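Local coordinates for protein oxidoreductase (Listeria innocua, PDB 3E18) that binds NAD in a Rossmann-fold domain and is probably a dehydrogenase of the GFO/IDH/MocA family, its substrate not being known, at residues N116-V121 / V312-N317; N157-P160 / R164-K167; D183-L188 / I216-G221; T247-D252 / S256-K261. All blocks are in the same frame, centred on the assembly; numbering follows the deposited sequence.

Contact 1. Residues N116-V121 / V312-N317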
loop_
_atom_site.group_PDB
_atom_site.type_symbol
_atom_site.label_atom_id
_atom_site.label_comp_id
_atom_site.label_asym_id
_atom_site.label_seq_id
_atom_site.Cartn_x
_atom_site.Cartn_y
_atom_site.Cartn_z
ATOM N N ASN A 116 20.521 20.338 -34.162
ATOM C CA ASN A 116 19.988 21.591 -33.608
ATOM C C ASN A 116 18.464 21.712 -33.804
ATOM O O ASN A 116 17.962 22.693 -34.355
ATOM C CB ASN A 116 20.761 22.799 -34.177
ATOM C CG ASN A 116 20.509 24.082 -33.415
ATOM O OD1 ASN A 116 20.104 24.061 -32.256
ATOM N ND2 ASN A 116 20.754 25.213 -34.069
ATOM N N LYS A 117 17.744 20.674 -33.389
ATOM C CA LYS A 117 16.273 20.674 -33.414
ATOM C C LYS A 117 15.756 20.212 -32.053
ATOM O O LYS A 117 16.512 19.664 -31.250
ATOM C CB LYS A 117 15.731 19.780 -34.536
ATOM C CG LYS A 117 16.095 20.230 -35.974
ATOM C CD LYS A 117 15.306 21.484 -36.415
ATOM C CE LYS A 117 15.949 22.156 -37.630
ATOM N NZ LYS A 117 15.199 23.405 -37.990
ATOM N N HIS A 118 14.474 20.436 -31.789
ATOM C CA HIS A 118 13.917 20.128 -30.476
ATOM C C HIS A 118 13.113 18.836 -30.494
ATOM O O HIS A 118 12.367 18.543 -31.444
ATOM C CB HIS A 118 13.051 21.280 -29.933
ATOM C CG HIS A 118 13.814 22.533 -29.642
ATOM N ND1 HIS A 118 14.595 22.687 -28.518
ATOM C CD2 HIS A 118 13.910 23.696 -30.328
ATOM C CE1 HIS A 118 15.152 23.885 -28.529
ATOM N NE2 HIS A 118 14.752 24.517 -29.619
ATOM N N PHE A 119 13.282 18.063 -29.431
ATOM C CA PHE A 119 12.466 16.881 -29.197
ATOM C C PHE A 119 11.766 17.088 -27.854
ATOM O O PHE A 119 12.424 17.418 -26.867
ATOM C CB PHE A 119 13.360 15.630 -29.148
ATOM C CG PHE A 119 12.627 14.377 -28.782
ATOM C CD1 PHE A 119 11.983 13.633 -29.758
ATOM C CD2 PHE A 119 12.558 13.949 -27.456
ATOM C CE1 PHE A 119 11.303 12.470 -29.429
ATOM C CE2 PHE A 119 11.855 12.799 -27.121
ATOM C CZ PHE A 119 11.236 12.060 -28.110
ATOM N N MET A 120 10.452 16.876 -27.821
ATOM C CA MET A 120 9.656 17.027 -26.587
ATOM C C MET A 120 8.702 15.864 -26.393
ATOM O O MET A 120 8.019 15.474 -27.330
ATOM C CB MET A 120 8.845 18.334 -26.624
ATOM C CG MET A 120 8.049 18.654 -25.325
ATOM S SD MET A 120 7.402 20.346 -25.176
ATOM C CE MET A 120 8.911 21.168 -24.674
ATOM N N VAL A 121 8.650 15.333 -25.171
ATOM C CA VAL A 121 7.691 14.284 -24.802
ATOM C C VAL A 121 6.353 14.886 -24.396
ATOM O O VAL A 121 6.309 15.837 -23.635
ATOM C CB VAL A 121 8.235 13.472 -23.641
ATOM N N VAL A 312 5.932 25.739 -28.630
ATOM C CA VAL A 312 6.153 26.906 -29.509
ATOM C C VAL A 312 7.140 27.913 -28.914
ATOM O O VAL A 312 8.053 28.382 -29.608
ATOM C CB VAL A 312 4.825 27.570 -29.912
ATOM C CG1 VAL A 312 5.061 28.839 -30.725
ATOM C CG2 VAL A 312 4.016 26.612 -30.739
ATOM N N ASP A 313 6.979 28.208 -27.628
ATOM C CA ASP A 313 7.874 29.125 -26.917
ATOM C C ASP A 313 9.313 28.608 -26.892
ATOM O O ASP A 313 10.257 29.398 -26.897
ATOM C CB ASP A 313 7.397 29.337 -25.476
ATOM C CG ASP A 313 6.112 30.170 -25.375
ATOM O OD1 ASP A 313 5.656 30.753 -26.386
ATOM O OD2 ASP A 313 5.545 30.224 -24.259
ATOM N N VAL A 314 9.465 27.281 -26.816
ATOM C CA VAL A 314 10.775 26.622 -26.902
ATOM C C VAL A 314 11.344 26.774 -28.321
ATOM O O VAL A 314 12.511 27.135 -28.489
ATOM C CB VAL A 314 10.704 25.130 -26.463
ATOM C CG1 VAL A 314 11.960 24.370 -26.854
ATOM C CG2 VAL A 314 10.485 25.036 -24.968
ATOM N N LEU A 315 10.503 26.557 -29.336
ATOM C CA LEU A 315 10.901 26.743 -30.739
ATOM C C LEU A 315 11.324 28.175 -31.051
ATOM O O LEU A 315 12.241 28.392 -31.845
ATOM C CB LEU A 315 9.765 26.353 -31.704
ATOM C CG LEU A 315 9.221 24.918 -31.735
ATOM C CD1 LEU A 315 8.403 24.656 -32.999
ATOM C CD2 LEU A 315 10.325 23.884 -31.582
ATOM N N ASN A 316 10.639 29.140 -30.429
ATOM C CA ASN A 316 10.912 30.565 -30.603
ATOM C C ASN A 316 12.032 31.048 -29.689
ATOM O O ASN A 316 12.365 32.236 -29.681
ATOM C CB ASN A 316 9.637 31.386 -30.362
ATOM C CG ASN A 316 8.637 31.269 -31.500
ATOM O OD1 ASN A 316 7.425 31.262 -31.282
ATOM N ND2 ASN A 316 9.139 31.184 -32.718
ATOM N N ASN A 317 12.605 30.115 -28.928
ATOM C CA ASN A 317 13.678 30.368 -27.946
ATOM C C ASN A 317 13.373 31.459 -26.892
ATOM O O ASN A 317 14.259 32.214 -26.475
ATOM C CB ASN A 317 15.033 30.595 -28.644
ATOM C CG ASN A 317 16.222 30.362 -27.716
ATOM O OD1 ASN A 317 16.135 29.606 -26.737
ATOM N ND2 ASN A 317 17.338 31.025 -28.012
HETATM O O HOH W 1 15.099 26.948 -31.195
#

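Contact 2. Residues N157-P160 / R164-K167. With NAD (nicotinamide-adenine-dinucleotide), chain E.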
loop_
_atom_site.group_PDB
_atom_site.type_symbol
_atom_site.label_atom_id
_atom_site.label_comp_id
_atom_site.label_asym_id
_atom_site.label_seq_id
_atom_site.Cartn_x
_atom_site.Cartn_y
_atom_site.Cartn_z
ATOM N N ASN A 157 -11.841 -2.219 -16.547
ATOM C CA ASN A 157 -12.076 -2.289 -17.987
ATOM C C ASN A 157 -11.014 -3.091 -18.746
ATOM O O ASN A 157 -11.117 -3.276 -19.965
ATOM C CB ASN A 157 -12.239 -0.878 -18.571
ATOM C CG ASN A 157 -13.580 -0.252 -18.216
ATOM O OD1 ASN A 157 -14.599 -0.939 -18.154
ATOM N ND2 ASN A 157 -13.585 1.060 -17.983
ATOM N N GLY A 158 -10.012 -3.593 -18.024
ATOM C CA GLY A 158 -8.962 -4.393 -18.645
ATOM C C GLY A 158 -7.987 -3.548 -19.447
ATOM O O GLY A 158 -7.867 -2.345 -19.211
ATOM N N ILE A 159 -7.288 -4.185 -20.384
ATOM C CA ILE A 159 -6.333 -3.511 -21.268
ATOM C C ILE A 159 -7.029 -3.178 -22.599
ATOM O O ILE A 159 -7.594 -4.074 -23.239
ATOM C CB ILE A 159 -5.057 -4.377 -21.507
ATOM C CG1 ILE A 159 -4.286 -4.597 -20.200
ATOM C CG2 ILE A 159 -4.133 -3.759 -22.576
ATOM C CD1 ILE A 159 -3.171 -5.632 -20.332
ATOM N N PRO A 160 -6.999 -1.888 -23.010
ATOM C CA PRO A 160 -7.758 -1.445 -24.184
ATOM C C PRO A 160 -7.074 -1.790 -25.503
ATOM O O PRO A 160 -5.845 -1.857 -25.566
ATOM C CB PRO A 160 -7.835 0.073 -24.000
ATOM C CG PRO A 160 -6.623 0.428 -23.192
ATOM C CD PRO A 160 -6.247 -0.780 -22.381
ATOM N N ARG A 164 -1.575 -2.762 -27.418
ATOM C CA ARG A 164 -1.269 -2.657 -25.990
ATOM C C ARG A 164 -1.258 -3.989 -25.228
ATOM O O ARG A 164 -0.791 -4.041 -24.088
ATOM C CB ARG A 164 -2.247 -1.700 -25.316
ATOM C CG ARG A 164 -1.857 -0.238 -25.424
ATOM C CD ARG A 164 -2.868 0.625 -24.686
ATOM N NE ARG A 164 -2.747 2.045 -25.012
ATOM C CZ ARG A 164 -3.310 2.622 -26.073
ATOM N NH1 ARG A 164 -4.028 1.911 -26.936
ATOM N NH2 ARG A 164 -3.145 3.917 -26.278
ATOM N N HIS A 165 -1.777 -5.053 -25.845
ATOM C CA HIS A 165 -1.716 -6.396 -25.251
ATOM C C HIS A 165 -0.389 -7.112 -25.496
ATOM O O HIS A 165 -0.167 -8.200 -24.952
ATOM C CB HIS A 165 -2.848 -7.283 -25.786
ATOM C CG HIS A 165 -4.213 -6.878 -25.326
ATOM N ND1 HIS A 165 -4.934 -7.598 -24.397
ATOM C CD2 HIS A 165 -4.993 -5.829 -25.676
ATOM C CE1 HIS A 165 -6.100 -7.012 -24.193
ATOM N NE2 HIS A 165 -6.160 -5.934 -24.957
ATOM N N LEU A 166 0.488 -6.516 -26.311
ATOM C CA LEU A 166 1.667 -7.217 -26.824
ATOM C C LEU A 166 2.975 -6.596 -26.370
ATOM O O LEU A 166 3.129 -5.371 -26.410
ATOM C CB LEU A 166 1.620 -7.262 -28.353
ATOM C CG LEU A 166 0.418 -8.030 -28.915
ATOM C CD1 LEU A 166 0.120 -7.631 -30.345
ATOM C CD2 LEU A 166 0.646 -9.534 -28.791
ATOM N N LYS A 167 3.918 -7.444 -25.957
ATOM C CA LYS A 167 5.255 -6.997 -25.526
ATOM C C LYS A 167 6.035 -6.296 -26.634
ATOM O O LYS A 167 6.835 -5.385 -26.362
ATOM C CB LYS A 167 6.097 -8.179 -25.033
ATOM C CG LYS A 167 5.895 -8.563 -23.585
ATOM C CD LYS A 167 7.145 -9.256 -23.028
ATOM C CE LYS A 167 6.922 -9.795 -21.609
ATOM N NZ LYS A 167 6.452 -8.757 -20.628
HETATM P PA NAD E . -3.889 3.666 -32.019
HETATM O O1A NAD E . -5.277 4.105 -31.751
HETATM O O2A NAD E . -3.751 2.222 -32.278
HETATM O O5B NAD E . -3.270 4.517 -33.232
HETATM C C5B NAD E . -1.946 4.376 -33.695
HETATM C C4B NAD E . -1.941 4.766 -35.170
HETATM O O4B NAD E . -0.623 4.776 -35.686
HETATM C C3B NAD E . -2.740 3.768 -36.003
HETATM O O3B NAD E . -3.693 4.468 -36.767
HETATM C C2B NAD E . -1.700 3.117 -36.891
HETATM O O2B NAD E . -2.205 2.771 -38.161
HETATM C C1B NAD E . -0.624 4.184 -36.968
HETATM N N9A NAD E . 0.713 3.651 -37.271
HETATM C C8A NAD E . 1.263 2.466 -36.845
HETATM N N7A NAD E . 2.519 2.371 -37.343
HETATM C C5A NAD E . 2.769 3.478 -38.083
HETATM C C6A NAD E . 3.877 3.885 -38.816
HETATM N N6A NAD E . 5.015 3.200 -38.718
HETATM N N1A NAD E . 3.839 5.098 -39.489
HETATM C C2A NAD E . 2.712 5.895 -39.442
HETATM N N3A NAD E . 1.616 5.481 -38.714
HETATM C C4A NAD E . 1.642 4.292 -38.047
HETATM O O3 NAD E . -2.955 4.084 -30.763
HETATM P PN NAD E . -3.265 5.279 -29.753
HETATM O O1N NAD E . -4.082 4.774 -28.617
HETATM O O2N NAD E . -3.678 6.496 -30.489
HETATM O O5D NAD E . -1.779 5.549 -29.126
HETATM C C5D NAD E . -0.674 5.940 -29.912
HETATM C C4D NAD E . 0.413 6.560 -29.006
HETATM O O4D NAD E . -0.160 7.561 -28.184
HETATM C C3D NAD E . 1.044 5.560 -28.054
HETATM O O3D NAD E . 2.405 5.908 -27.844
HETATM C C2D NAD E . 0.310 5.753 -26.743
HETATM O O2D NAD E . 1.164 5.468 -25.658
HETATM C C1D NAD E . -0.028 7.237 -26.801
HETATM N N1N NAD E . -1.222 7.658 -26.021
HETATM C C2N NAD E . -1.035 8.653 -25.104
HETATM C C3N NAD E . -2.077 9.136 -24.321
HETATM C C7N NAD E . -1.852 10.376 -23.511
HETATM O O7N NAD E . -2.816 10.756 -22.565
HETATM N N7N NAD E . -0.754 11.113 -23.701
HETATM C C4N NAD E . -3.365 8.612 -24.500
HETATM C C5N NAD E . -3.563 7.605 -25.449
HETATM C C6N NAD E . -2.484 7.142 -26.212
#

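Contact 3. Residues D183-L188 / I216-G221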
loop_
_atom_site.group_PDB
_atom_site.type_symbol
_atom_site.label_atom_id
_atom_site.label_comp_id
_atom_site.label_asym_id
_atom_site.label_seq_id
_atom_site.Cartn_x
_atom_site.Cartn_y
_atom_site.Cartn_z
ATOM N N ASP A 183 5.951 9.974 -13.931
ATOM C CA ASP A 183 6.398 11.280 -14.422
ATOM C C ASP A 183 5.895 12.421 -13.530
ATOM O O ASP A 183 6.681 13.304 -13.154
ATOM C CB ASP A 183 5.993 11.494 -15.879
ATOM C CG ASP A 183 6.376 12.860 -16.377
ATOM O OD1 ASP A 183 7.592 13.130 -16.548
ATOM O OD2 ASP A 183 5.451 13.674 -16.542
ATOM N N GLN A 184 4.607 12.379 -13.178
ATOM C CA GLN A 184 4.039 13.258 -12.130
ATOM C C GLN A 184 4.895 13.252 -10.874
ATOM O O GLN A 184 5.304 14.303 -10.379
ATOM C CB GLN A 184 2.629 12.811 -11.764
ATOM C CG GLN A 184 1.550 13.318 -12.742
ATOM C CD GLN A 184 0.155 12.792 -12.421
ATOM O OE1 GLN A 184 -0.036 11.951 -11.542
ATOM N NE2 GLN A 184 -0.829 13.305 -13.134
ATOM N N LEU A 185 5.204 12.060 -10.384
ATOM C CA LEU A 185 5.940 11.925 -9.118
ATOM C C LEU A 185 7.345 12.503 -9.177
ATOM O O LEU A 185 7.808 13.184 -8.237
ATOM C CB LEU A 185 6.020 10.440 -8.734
ATOM C CG LEU A 185 6.821 10.061 -7.482
ATOM C CD1 LEU A 185 6.139 10.544 -6.201
ATOM C CD2 LEU A 185 7.032 8.558 -7.460
ATOM N N LEU A 186 8.043 12.202 -10.264
ATOM C CA LEU A 186 9.437 12.640 -10.422
ATOM C C LEU A 186 9.528 14.135 -10.768
ATOM O O LEU A 186 10.505 14.827 -10.431
ATOM C CB LEU A 186 10.141 11.757 -11.459
ATOM C CG LEU A 186 11.119 10.700 -10.918
ATOM C CD1 LEU A 186 10.541 9.904 -9.758
ATOM C CD2 LEU A 186 11.629 9.768 -12.016
ATOM N N PHE A 187 8.499 14.625 -11.448
ATOM C CA PHE A 187 8.322 16.063 -11.661
ATOM C C PHE A 187 8.092 16.798 -10.325
ATOM O O PHE A 187 8.641 17.884 -10.114
ATOM C CB PHE A 187 7.164 16.303 -12.653
ATOM C CG PHE A 187 6.865 17.760 -12.929
ATOM C CD1 PHE A 187 7.886 18.653 -13.268
ATOM C CD2 PHE A 187 5.547 18.222 -12.887
ATOM C CE1 PHE A 187 7.601 19.997 -13.538
ATOM C CE2 PHE A 187 5.246 19.570 -13.150
ATOM C CZ PHE A 187 6.280 20.452 -13.481
ATOM N N LEU A 188 7.301 16.208 -9.425
ATOM C CA LEU A 188 7.005 16.833 -8.127
ATOM C C LEU A 188 8.193 16.835 -7.157
ATOM O O LEU A 188 8.529 17.868 -6.575
ATOM C CB LEU A 188 5.804 16.158 -7.463
ATOM C CG LEU A 188 5.237 16.842 -6.217
ATOM C CD1 LEU A 188 4.788 18.279 -6.508
ATOM C CD2 LEU A 188 4.094 16.029 -5.635
ATOM N N ILE A 216 8.467 3.277 -3.894
ATOM C CA ILE A 216 9.649 4.033 -4.250
ATOM C C ILE A 216 10.142 4.803 -3.038
ATOM O O ILE A 216 9.349 5.396 -2.317
ATOM C CB ILE A 216 9.330 5.002 -5.423
ATOM C CG1 ILE A 216 8.949 4.200 -6.674
ATOM C CG2 ILE A 216 10.502 5.918 -5.750
ATOM C CD1 ILE A 216 8.109 4.987 -7.646
ATOM N N THR A 217 11.450 4.795 -2.809
ATOM C CA THR A 217 12.026 5.633 -1.773
ATOM C C THR A 217 13.031 6.594 -2.425
ATOM O O THR A 217 13.798 6.186 -3.305
ATOM C CB THR A 217 12.739 4.786 -0.688
ATOM O OG1 THR A 217 11.873 3.730 -0.258
ATOM C CG2 THR A 217 13.092 5.634 0.512
ATOM N N PHE A 218 13.017 7.860 -1.997
ATOM C CA PHE A 218 13.916 8.894 -2.526
ATOM C C PHE A 218 15.064 9.092 -1.566
ATOM O O PHE A 218 14.956 8.696 -0.429
ATOM C CB PHE A 218 13.164 10.208 -2.719
ATOM C CG PHE A 218 12.144 10.137 -3.822
ATOM C CD1 PHE A 218 12.516 10.421 -5.131
ATOM C CD2 PHE A 218 10.849 9.741 -3.562
ATOM C CE1 PHE A 218 11.617 10.333 -6.173
ATOM C CE2 PHE A 218 9.921 9.649 -4.597
ATOM C CZ PHE A 218 10.311 9.948 -5.915
ATOM N N GLU A 219 16.138 9.731 -2.028
ATOM C CA GLU A 219 17.319 9.989 -1.182
ATOM C C GLU A 219 17.005 10.882 0.023
ATOM O O GLU A 219 17.670 10.790 1.060
ATOM C CB GLU A 219 18.459 10.598 -2.019
ATOM C CG GLU A 219 18.965 9.738 -3.183
ATOM C CD GLU A 219 19.919 8.609 -2.774
ATOM O OE1 GLU A 219 20.350 8.546 -1.597
ATOM O OE2 GLU A 219 20.252 7.779 -3.649
ATOM N N ASN A 220 15.997 11.746 -0.115
ATOM C CA ASN A 220 15.557 12.612 0.983
ATOM C C ASN A 220 14.533 11.989 1.957
ATOM O O ASN A 220 14.001 12.677 2.826
ATOM C CB ASN A 220 15.048 13.957 0.449
ATOM C CG ASN A 220 13.712 13.847 -0.275
ATOM O OD1 ASN A 220 13.182 12.758 -0.497
ATOM N ND2 ASN A 220 13.165 14.992 -0.648
ATOM N N GLY A 221 14.246 10.702 1.795
ATOM C CA GLY A 221 13.419 9.990 2.764
ATOM C C GLY A 221 11.960 9.902 2.349
ATOM O O GLY A 221 11.190 9.191 2.984
#

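Contact 4. Residues T247-D252 / S256-K261. With GOL (glycerol), chain H.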
loop_
_atom_site.group_PDB
_atom_site.type_symbol
_atom_site.label_atom_id
_atom_site.label_comp_id
_atom_site.label_asym_id
_atom_site.label_seq_id
_atom_site.Cartn_x
_atom_site.Cartn_y
_atom_site.Cartn_z
ATOM N N THR A 247 -3.100 14.986 6.572
ATOM C CA THR A 247 -3.282 13.934 5.603
ATOM C C THR A 247 -4.311 14.487 4.610
ATOM O O THR A 247 -5.217 15.217 5.016
ATOM C CB THR A 247 -3.818 12.633 6.298
ATOM O OG1 THR A 247 -2.924 12.242 7.353
ATOM C CG2 THR A 247 -3.951 11.488 5.323
ATOM N N GLY A 248 -4.147 14.169 3.325
ATOM C CA GLY A 248 -5.109 14.569 2.288
ATOM C C GLY A 248 -5.576 13.421 1.419
ATOM O O GLY A 248 -4.896 12.423 1.259
ATOM N N ILE A 249 -6.749 13.574 0.823
ATOM C CA ILE A 249 -7.282 12.528 -0.010
ATOM C C ILE A 249 -7.989 13.211 -1.182
ATOM O O ILE A 249 -8.653 14.250 -0.998
ATOM C CB ILE A 249 -8.236 11.576 0.808
ATOM C CG1 ILE A 249 -8.618 10.318 0.009
ATOM C CG2 ILE A 249 -9.497 12.314 1.294
ATOM C CD1 ILE A 249 -9.233 9.215 0.867
ATOM N N ILE A 250 -7.763 12.684 -2.386
ATOM C CA ILE A 250 -8.557 13.033 -3.555
ATOM C C ILE A 250 -9.171 11.719 -4.027
ATOM O O ILE A 250 -8.471 10.803 -4.435
ATOM C CB ILE A 250 -7.735 13.723 -4.681
ATOM C CG1 ILE A 250 -6.969 14.930 -4.146
ATOM C CG2 ILE A 250 -8.650 14.177 -5.802
ATOM C CD1 ILE A 250 -6.194 15.701 -5.195
ATOM N N HIS A 251 -10.483 11.606 -3.927
ATOM C CA HIS A 251 -11.142 10.335 -4.215
ATOM C C HIS A 251 -11.057 9.913 -5.668
ATOM O O HIS A 251 -10.717 8.764 -5.977
ATOM C CB HIS A 251 -12.604 10.396 -3.788
ATOM C CG HIS A 251 -12.788 10.540 -2.316
ATOM N ND1 HIS A 251 -12.599 9.495 -1.438
ATOM C CD2 HIS A 251 -13.143 11.607 -1.564
ATOM C CE1 HIS A 251 -12.830 9.914 -0.205
ATOM N NE2 HIS A 251 -13.157 11.193 -0.254
ATOM N N ASP A 252 -11.345 10.853 -6.558
ATOM C CA ASP A 252 -11.693 10.534 -7.929
ATOM C C ASP A 252 -11.361 11.727 -8.843
ATOM O O ASP A 252 -10.915 12.783 -8.368
ATOM C CB ASP A 252 -13.197 10.202 -7.964
ATOM C CG ASP A 252 -13.651 9.622 -9.283
ATOM O OD1 ASP A 252 -14.580 10.211 -9.897
ATOM O OD2 ASP A 252 -13.081 8.594 -9.711
ATOM N N SER A 256 -13.332 15.417 -5.621
ATOM C CA SER A 256 -13.854 15.335 -4.260
ATOM C C SER A 256 -12.772 14.836 -3.308
ATOM O O SER A 256 -11.904 14.056 -3.695
ATOM C CB SER A 256 -15.068 14.410 -4.179
ATOM O OG SER A 256 -14.707 13.076 -4.480
ATOM N N GLY A 257 -12.835 15.293 -2.068
ATOM C CA GLY A 257 -11.870 14.912 -1.048
ATOM C C GLY A 257 -11.709 15.999 -0.019
ATOM O O GLY A 257 -12.481 16.964 0.014
ATOM N N GLU A 258 -10.702 15.852 0.831
ATOM C CA GLU A 258 -10.546 16.778 1.923
ATOM C C GLU A 258 -9.182 16.638 2.516
ATOM O O GLU A 258 -8.416 15.756 2.155
ATOM C CB GLU A 258 -11.591 16.523 3.025
ATOM C CG GLU A 258 -11.492 15.173 3.717
ATOM C CD GLU A 258 -12.553 14.993 4.795
ATOM O OE1 GLU A 258 -13.685 15.495 4.619
ATOM O OE2 GLU A 258 -12.255 14.347 5.817
ATOM N N ILE A 259 -8.915 17.512 3.460
ATOM C CA ILE A 259 -7.692 17.492 4.231
ATOM C C ILE A 259 -8.082 17.493 5.704
ATOM O O ILE A 259 -9.031 18.175 6.088
ATOM C CB ILE A 259 -6.880 18.728 3.896
ATOM C CG1 ILE A 259 -6.284 18.592 2.492
ATOM C CG2 ILE A 259 -5.772 18.951 4.922
ATOM C CD1 ILE A 259 -5.994 19.902 1.858
ATOM N N VAL A 260 -7.371 16.712 6.516
ATOM C CA VAL A 260 -7.534 16.725 7.965
ATOM C C VAL A 260 -6.166 17.017 8.603
ATOM O O VAL A 260 -5.183 16.380 8.277
ATOM C CB VAL A 260 -8.175 15.412 8.488
ATOM C CG1 VAL A 260 -8.380 15.470 10.000
ATOM C CG2 VAL A 260 -9.551 15.185 7.823
ATOM N N LYS A 261 -6.106 18.013 9.476
ATOM C CA LYS A 261 -4.848 18.430 10.100
ATOM C C LYS A 261 -4.988 18.401 11.609
ATOM O O LYS A 261 -6.077 18.625 12.115
ATOM C CB LYS A 261 -4.528 19.881 9.706
ATOM C CG LYS A 261 -4.207 20.140 8.227
ATOM C CD LYS A 261 -4.082 21.652 7.921
ATOM C CE LYS A 261 -2.969 22.324 8.735
ATOM N NZ LYS A 261 -1.637 21.806 8.363
HETATM C C1 GOL H . -14.873 12.838 2.299
HETATM O O1 GOL H . -13.480 12.653 2.200
HETATM C C2 GOL H . -15.231 14.229 1.793
HETATM O O2 GOL H . -15.317 14.213 0.387
HETATM C C3 GOL H . -16.573 14.649 2.383
HETATM O O3 GOL H . -16.526 16.015 2.729
#

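Contact 1. Residues N116-V121 / V312-N317
His118 and Val314 make the principal apolar contact here, a CH-pi interaction in which one methyl of the valine sits over the imidazole. Val314 CG1 lies 3.6 Å from the centroid of the His118 ring and 14° off its normal, which places the methyl above the middle of the face. The valine torsion accounts for this: CG1 is anti to the backbone N (chi1 167°), while the other branch, CG2, points to Met120. Leu315 adds a second apolar touch, its CD2 coming within 3.8 Å of His118 CD2, obliquely to the ring, as the two side chains run past each other in opposite directions. In the strand that follows, the bent end of Met120 brings CE to 4.2 Å from Val314 CG2.

The polar link is indirect. A water in the plane of the imidazole stands 2.9 Å from His118 NE2 and also donates to Leu315 O over a longer 3.3 Å, bridging ring edge and helix end. No direct hydrogen bond joins the segments. The helix finishes in a Schellman motif, with Asn317 N bonded to Val314 O at 3.0 Å and Asn317 at positive phi.

The contact thus lays the last turn of helix 307-315 against the start of strand 119-122, an outermost strand of the parallel Rossmann sheet, and the residue before it. Backbone bonds to Val92 and Cys94 tie that strand to 91-95, whose His91 ring also meets the ring of His118. Phe119 packs on helix 102-115, while Met120 reaches Phe307 and Phe311 of helix 307-315.

Contact 2. Residues N157-P160 / R164-K167
Arg164 meets Pro160 with the base of its side chain and NAD with its tip, in the loop of the GFO/IDH/MocA C-terminal domain that joins strand 146-154 to helix 173-188. Arg164 CB starts 3.6 Å from Pro160 O and also faces the CG2 methyl of Ile159. From CG to NE the chain is extended, and it crosses the proline at about a right angle, so that Arg164 CD passes 4.0 Å from Pro160 CG. NE then forms a long, weak ion pair with Asp176. At the tip, both terminal nitrogens address one phosphate oxygen of the cofactor, which lies at the guanidinium edge and in its plane. Arg164 NH2 donates to NAD O1N at 2.7 Å and nearly straight (165°); the bond from Arg164 NH1 to the same oxygen is weak, 3.3 Å long and strongly bent. Arg164 thus binds NAD at the nicotinamide-side phosphate, where its positive charge would probably offset that of the anion.

Beside it, His165 closes the loop on itself. The CG2 methyl of Ile159 lies over one face of the imidazole, displaced toward the rim, at 3.9 Å from the His165 centroid. His165 ND1 is weakly bonded to Asp206, and NE2, besides Ile159 O, weakly to Gly161 O. Across the contact, His165 NE2 donates to Ile159 O at 2.9 Å, but the N-H...O angle of only 122° makes that bond weak too.

Contact 3. Residues D183-L188 / I216-G221
Leu185 carries most of the contact from the helix, reaching both Ile216 and Phe218 of the strand. Its CG lies anti to the backbone N (chi1 176°), and from there the isobutyl end is presented to the strand. The Leu185 CD2 methyl meets Ile216 CD1 at 3.7 Å, the two side chains approaching tip to tip. The branch carbon itself is in contact with the aromatic ring, Leu185 CG standing 3.8 Å from Phe218 CZ, near the ring plane and so at its edge.

This is helix-on-sheet packing within the C-terminal domain: helix 183-188 and strand 216-218 run nearly parallel, 13° apart, with their axes 11.8 Å from each other at closest approach. Side chains meet across that spacing, and no hydrogen bond joins the two segments.

Leu186 follows, with a CB that is not aimed straight at the strand but a side-chain end that comes nearer. Its CD1 methyl lies at the edge of the Phe218 ring, in its plane, with Leu186 CD1 at 3.8 Å from Phe218 CE1. Beyond this pair, Leu186 also packs on Val331 and Leu334 of helix 325-344, and Phe218 rests on Val193 of the adjoining strand 193-201.

Contact 4. Residues T247-D252 / S256-K261
Thr247 and Val260 form a hydrogen-bonded pair of this antiparallel hairpin, and both of their backbone groups are satisfied across it: Thr247 N donates to Val260 O, and Val260 N returns to Thr247 O, each at 3.0 Å. Ile249 and Glu258 repeat the pattern less evenly. Ile249 N reaches Glu258 O at 3.1 Å, whereas Glu258 N to Ile249 O is longer at 3.2 Å and more bent (137°). Gly248 faces Ile259 between these pairs, and Ile250 faces Gly257 beyond the second, their CA atoms 4.4 and 4.6 Å apart respectively. CA-H...O contacts accompany these pairs, the shortest from Gly257 CA to Ile249 O at 3.3 Å. Past the strand end, His251 N donates to Ser256 O at 2.8 Å.

The polar side chains find their partners outside the hairpin backbone. His251 NE2 and O1 of a glycerol, probably from the crystallisation liquor, are hydrogen-bonded at 2.9 Å, in the ring plane; a weak bond links the glycerol to Glu258 OE1. Ser256 OG is bonded to Asp254, and Thr247 OG1 to the backbone N of Phe233 of the second subunit.

The strand axes run at 176°, and the hairpin continues the large mixed sheet on both sides: strand 239-243 flanks 246-250, and 292-295 flanks 257-262. Ile250 and Ile259 pack on helix 129-140, while Ile249, Glu258 and Val260 meet Ile234 of the second subunit on the opposite face.

How the contacts relate
Contact 1 spans the chain most widely, and the other three are nested inside the loop it closes, following one another in the order 2, 3, 4. It sets helix 307-315 against an edge strand of the parallel Rossmann sheet. Contacts 3 and 4 both reach the large mixed sheet, their centres about 20 Å apart, with one strand bearing helix 173-188 and the hairpin lying further across. Contact 2 occupies the loop leading into that same helix and touches the cofactor; its centre is about 32 Å from that of contact 1. None of the four touches another. Contacts 2 and 4 also meet the second subunit, so the C-terminal domain contributes to both cofactor binding and dimer packing.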